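Local coordinates for protein pullulanase (Bacillus acidopullulyticus, PDB 2WAN) that hydrolyses the alpha-1,6-glucosidic linkages of pullulan and, probably, the branch points of starch-derived polysaccharides, at residues L135-T143 against P154-N162. Residues are numbered along the deposited sequence; the frame is centred on the assembly and turned at random.
Sequences LADAASGFT and PVTSAVSAN
Val155 packs against Ala139 and Phe142 at the side of a beta hairpin, where the turns of residues 137-142 precede Thr143. The hairpin pairs strand 142-146 with strand 152-160, antiparallel, in a mixed beta sheet. The centre of the contact lies about 40 Å from the centre of the chain.

Val155 can be followed outward. Its CB lies 4.0 Å from Ala139 CB. CG1 is anti to the backbone N (chi1 176°) and meets Ala139 CA and Phe142 CB. CG2, beside the backbone N, reaches Phe142 O at 3.5 Å. Both methyls therefore rest on Phe142, and CG1 on Ala139 as well. Water bridges the backbones here: it donates to Phe142 O at 2.7 Å and accepts from Val155 N.

Two overlapping turns shape residues 137-142. A type II' turn runs from Asp137 to Ser140, and a type I' turn from Ala139 to Phe142. Ser140 OG, anti to the backbone N (chi1 177°), accepts a nearly straight hydrogen bond from Ala136 N at 3.1 Å. The CB of Ser140 faces the methyl of Ala158.

The Ala158 methyl packs against the loop, and Leu276 touches it too. It lies near Ala138 O and Ala139 O, and Phe142 CD2 approaches it obliquely at 4.2 Å. Ala139 O also lies in the plane of the Phe142 ring, at its edge. Val274 and Leu276 of strand 273-278 touch this ring, joining the hairpin to the next strand of the sheet.

Leu135 reaches the strand with one branch. Its CD1 lies against the strand backbone, 3.6 Å from Ala158 O and 3.7 Å from Ser160 N.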
ATOM      1  N   LEU A 135     -40.473  -9.277   1.979  1.00 36.38           N
ATOM      2  CA  LEU A 135     -40.282 -10.615   1.424  1.00 37.20           C
ATOM      3  C   LEU A 135     -41.416 -11.572   1.785  1.00 38.84           C
ATOM      4  O   LEU A 135     -41.993 -11.491   2.875  1.00 38.57           O
ATOM      5  CB  LEU A 135     -38.929 -11.205   1.858  1.00 37.35           C
ATOM      6  CG  LEU A 135     -37.658 -10.396   1.545  1.00 36.51           C
ATOM      7  CD1 LEU A 135     -36.439 -11.074   2.134  1.00 34.63           C
ATOM      8  CD2 LEU A 135     -37.473 -10.165   0.051  1.00 36.83           C
ATOM      9  N   ALA A 136     -41.720 -12.469   0.848  1.00 39.60           N
ATOM     10  CA  ALA A 136     -42.704 -13.526   1.033  1.00 41.46           C
ATOM     11  C   ALA A 136     -41.985 -14.875   1.095  1.00 42.66           C
ATOM     12  O   ALA A 136     -40.777 -14.918   1.338  1.00 42.70           O
ATOM     13  CB  ALA A 136     -43.714 -13.502  -0.106  1.00 41.60           C
ATOM     14  N   ASP A 137     -42.723 -15.963   0.875  1.00 43.31           N
ATOM     15  CA  ASP A 137     -42.163 -17.317   0.866  1.00 44.66           C
ATOM     16  C   ASP A 137     -41.257 -17.558  -0.338  1.00 43.14           C
ATOM     17  O   ASP A 137     -41.372 -16.871  -1.357  1.00 43.27           O
ATOM     18  CB  ASP A 137     -43.281 -18.368   0.854  1.00 46.18           C
ATOM     19  CG  ASP A 137     -44.201 -18.266   2.056  1.00 53.55           C
ATOM     20  OD1 ASP A 137     -44.839 -17.200   2.238  1.00 58.81           O
ATOM     21  OD2 ASP A 137     -44.298 -19.260   2.812  1.00 58.50           O
ATOM     22  N   ALA A 138     -40.369 -18.543  -0.193  1.00 42.84           N
ATOM     23  CA  ALA A 138     -39.521 -19.069  -1.276  1.00 43.17           C
ATOM     24  C   ALA A 138     -38.910 -17.995  -2.186  1.00 42.15           C
ATOM     25  O   ALA A 138     -38.073 -17.204  -1.738  1.00 42.21           O
ATOM     26  CB  ALA A 138     -40.283 -20.122  -2.090  1.00 43.19           C
ATOM     27  N   ALA A 139     -39.346 -17.965  -3.445  1.00 40.89           N
ATOM     28  CA  ALA A 139     -38.814 -17.050  -4.457  1.00 39.18           C
ATOM     29  C   ALA A 139     -39.181 -15.586  -4.224  1.00 38.89           C
ATOM     30  O   ALA A 139     -38.512 -14.685  -4.744  1.00 37.68           O
ATOM     31  CB  ALA A 139     -39.257 -17.489  -5.848  1.00 39.20           C
ATOM     32  N   SER A 140     -40.251 -15.354  -3.462  1.00 36.68           N
ATOM     33  CA  SER A 140     -40.726 -14.004  -3.152  1.00 36.28           C
ATOM     34  C   SER A 140     -40.887 -13.143  -4.415  1.00 35.88           C
ATOM     35  O   SER A 140     -40.537 -11.959  -4.432  1.00 37.25           O
ATOM     36  CB  SER A 140     -39.822 -13.336  -2.096  1.00 36.49           C
ATOM     37  OG  SER A 140     -40.228 -12.005  -1.822  1.00 34.49           O
ATOM     38  N   GLY A 141     -41.413 -13.761  -5.474  1.00 35.67           N
ATOM     39  CA  GLY A 141     -41.701 -13.067  -6.732  1.00 36.22           C
ATOM     40  C   GLY A 141     -40.513 -12.842  -7.657  1.00 36.58           C
ATOM     41  O   GLY A 141     -40.648 -12.194  -8.704  1.00 37.30           O
ATOM     42  N   PHE A 142     -39.350 -13.368  -7.276  1.00 36.39           N
ATOM     43  CA  PHE A 142     -38.130 -13.179  -8.076  1.00 35.37           C
ATOM     44  C   PHE A 142     -37.991 -14.226  -9.169  1.00 35.02           C
ATOM     45  O   PHE A 142     -38.252 -15.406  -8.935  1.00 36.28           O
ATOM     46  CB  PHE A 142     -36.882 -13.202  -7.192  1.00 33.68           C
ATOM     47  CG  PHE A 142     -36.614 -11.909  -6.490  1.00 31.46           C
ATOM     48  CD1 PHE A 142     -35.877 -10.911  -7.112  1.00 32.55           C
ATOM     49  CD2 PHE A 142     -37.089 -11.690  -5.199  1.00 32.63           C
ATOM     50  CE1 PHE A 142     -35.614  -9.707  -6.465  1.00 33.72           C
ATOM     51  CE2 PHE A 142     -36.830 -10.488  -4.542  1.00 33.66           C
ATOM     52  CZ  PHE A 142     -36.095  -9.493  -5.176  1.00 34.65           C
ATOM     53  N   THR A 143     -37.570 -13.779 -10.354  1.00 34.81           N
ATOM     54  CA  THR A 143     -37.269 -14.673 -11.482  1.00 35.10           C
ATOM     55  C   THR A 143     -35.883 -14.400 -12.072  1.00 34.96           C
ATOM     56  O   THR A 143     -35.403 -13.260 -12.059  1.00 34.89           O
ATOM     57  CB  THR A 143     -38.310 -14.560 -12.624  1.00 33.72           C
ATOM     58  OG1 THR A 143     -38.434 -13.193 -13.036  1.00 35.82           O
ATOM     59  CG2 THR A 143     -39.677 -15.084 -12.175  1.00 36.45           C
ATOM     60  N   PRO A 154     -35.060 -21.371 -11.762  1.00 39.64           N
ATOM     61  CA  PRO A 154     -35.885 -21.072 -10.588  1.00 39.51           C
ATOM     62  C   PRO A 154     -35.089 -20.462  -9.428  1.00 37.53           C
ATOM     63  O   PRO A 154     -33.993 -20.933  -9.110  1.00 37.45           O
ATOM     64  CB  PRO A 154     -36.445 -22.443 -10.193  1.00 38.38           C
ATOM     65  CG  PRO A 154     -36.383 -23.257 -11.460  1.00 39.87           C
ATOM     66  CD  PRO A 154     -35.117 -22.801 -12.122  1.00 39.96           C
ATOM     67  N   VAL A 155     -35.645 -19.405  -8.837  1.00 35.34           N
ATOM     68  CA  VAL A 155     -35.154 -18.847  -7.582  1.00 34.32           C
ATOM     69  C   VAL A 155     -35.753 -19.673  -6.444  1.00 35.66           C
ATOM     70  O   VAL A 155     -36.980 -19.736  -6.295  1.00 36.92           O
ATOM     71  CB  VAL A 155     -35.542 -17.356  -7.434  1.00 34.23           C
ATOM     72  CG1 VAL A 155     -35.110 -16.812  -6.074  1.00 36.61           C
ATOM     73  CG2 VAL A 155     -34.944 -16.522  -8.572  1.00 31.79           C
ATOM     74  N   THR A 156     -34.890 -20.311  -5.656  1.00 35.71           N
ATOM     75  CA  THR A 156     -35.323 -21.237  -4.602  1.00 35.56           C
ATOM     76  C   THR A 156     -35.456 -20.595  -3.215  1.00 36.93           C
ATOM     77  O   THR A 156     -36.080 -21.171  -2.313  1.00 35.09           O
ATOM     78  CB  THR A 156     -34.386 -22.463  -4.498  1.00 36.26           C
ATOM     79  OG1 THR A 156     -33.074 -22.046  -4.092  1.00 36.09           O
ATOM     80  CG2 THR A 156     -34.304 -23.197  -5.835  1.00 37.43           C
ATOM     81  N   SER A 157     -34.867 -19.410  -3.057  1.00 35.90           N
ATOM     82  CA  SER A 157     -34.813 -18.714  -1.773  1.00 36.40           C
ATOM     83  C   SER A 157     -34.473 -17.244  -1.982  1.00 35.53           C
ATOM     84  O   SER A 157     -33.676 -16.897  -2.862  1.00 35.22           O
ATOM     85  CB  SER A 157     -33.777 -19.366  -0.850  1.00 36.48           C
ATOM     86  OG  SER A 157     -33.574 -18.588   0.320  1.00 42.57           O
ATOM     87  N   ALA A 158     -35.096 -16.384  -1.183  1.00 34.33           N
ATOM     88  CA  ALA A 158     -34.830 -14.953  -1.227  1.00 33.24           C
ATOM     89  C   ALA A 158     -34.767 -14.399   0.193  1.00 34.63           C
ATOM     90  O   ALA A 158     -35.782 -14.355   0.899  1.00 34.35           O
ATOM     91  CB  ALA A 158     -35.892 -14.232  -2.044  1.00 33.85           C
ATOM     92  N   VAL A 159     -33.569 -13.998   0.614  1.00 32.39           N
ATOM     93  CA  VAL A 159     -33.362 -13.435   1.952  1.00 30.35           C
ATOM     94  C   VAL A 159     -32.771 -12.031   1.852  1.00 30.86           C
ATOM     95  O   VAL A 159     -32.268 -11.640   0.791  1.00 30.83           O
ATOM     96  CB  VAL A 159     -32.483 -14.355   2.853  1.00 30.31           C
ATOM     97  CG1 VAL A 159     -33.061 -15.767   2.926  1.00 29.48           C
ATOM     98  CG2 VAL A 159     -31.013 -14.384   2.376  1.00 27.24           C
ATOM     99  N   SER A 160     -32.851 -11.260   2.935  1.00 28.71           N
ATOM    100  CA  SER A 160     -32.185  -9.958   2.971  1.00 29.11           C
ATOM    101  C   SER A 160     -30.681 -10.148   3.122  1.00 27.55           C
ATOM    102  O   SER A 160     -30.228 -11.005   3.885  1.00 26.94           O
ATOM    103  CB  SER A 160     -32.679  -9.095   4.125  1.00 27.03           C
ATOM    104  OG  SER A 160     -32.054  -7.815   4.081  1.00 29.35           O
ATOM    105  N   ALA A 161     -29.921  -9.328   2.402  1.00 29.43           N
ATOM    106  CA  ALA A 161     -28.461  -9.398   2.440  1.00 30.50           C
ATOM    107  C   ALA A 161     -27.882  -8.457   3.499  1.00 32.77           C
ATOM    108  O   ALA A 161     -26.683  -8.523   3.816  1.00 32.07           O
ATOM    109  CB  ALA A 161     -27.880  -9.085   1.063  1.00 30.66           C
ATOM    110  N   ASN A 162     -28.731  -7.584   4.042  1.00 31.29           N
ATOM    111  CA  ASN A 162     -28.318  -6.668   5.097  1.00 31.71           C
ATOM    112  C   ASN A 162     -27.821  -7.420   6.317  1.00 31.91           C
ATOM    113  O   ASN A 162     -28.474  -8.352   6.776  1.00 33.14           O
ATOM    114  CB  ASN A 162     -29.461  -5.735   5.486  1.00 31.85           C
ATOM    115  CG  ASN A 162     -29.879  -4.830   4.353  1.00 33.56           C
ATOM    116  OD1 ASN A 162     -29.071  -4.481   3.496  1.00 35.63           O
ATOM    117  ND2 ASN A 162     -31.148  -4.443   4.340  1.00 33.93           N
TER
HETATM  118  O   HOH W   1     -38.046 -17.960  -9.716  1.00 39.22           O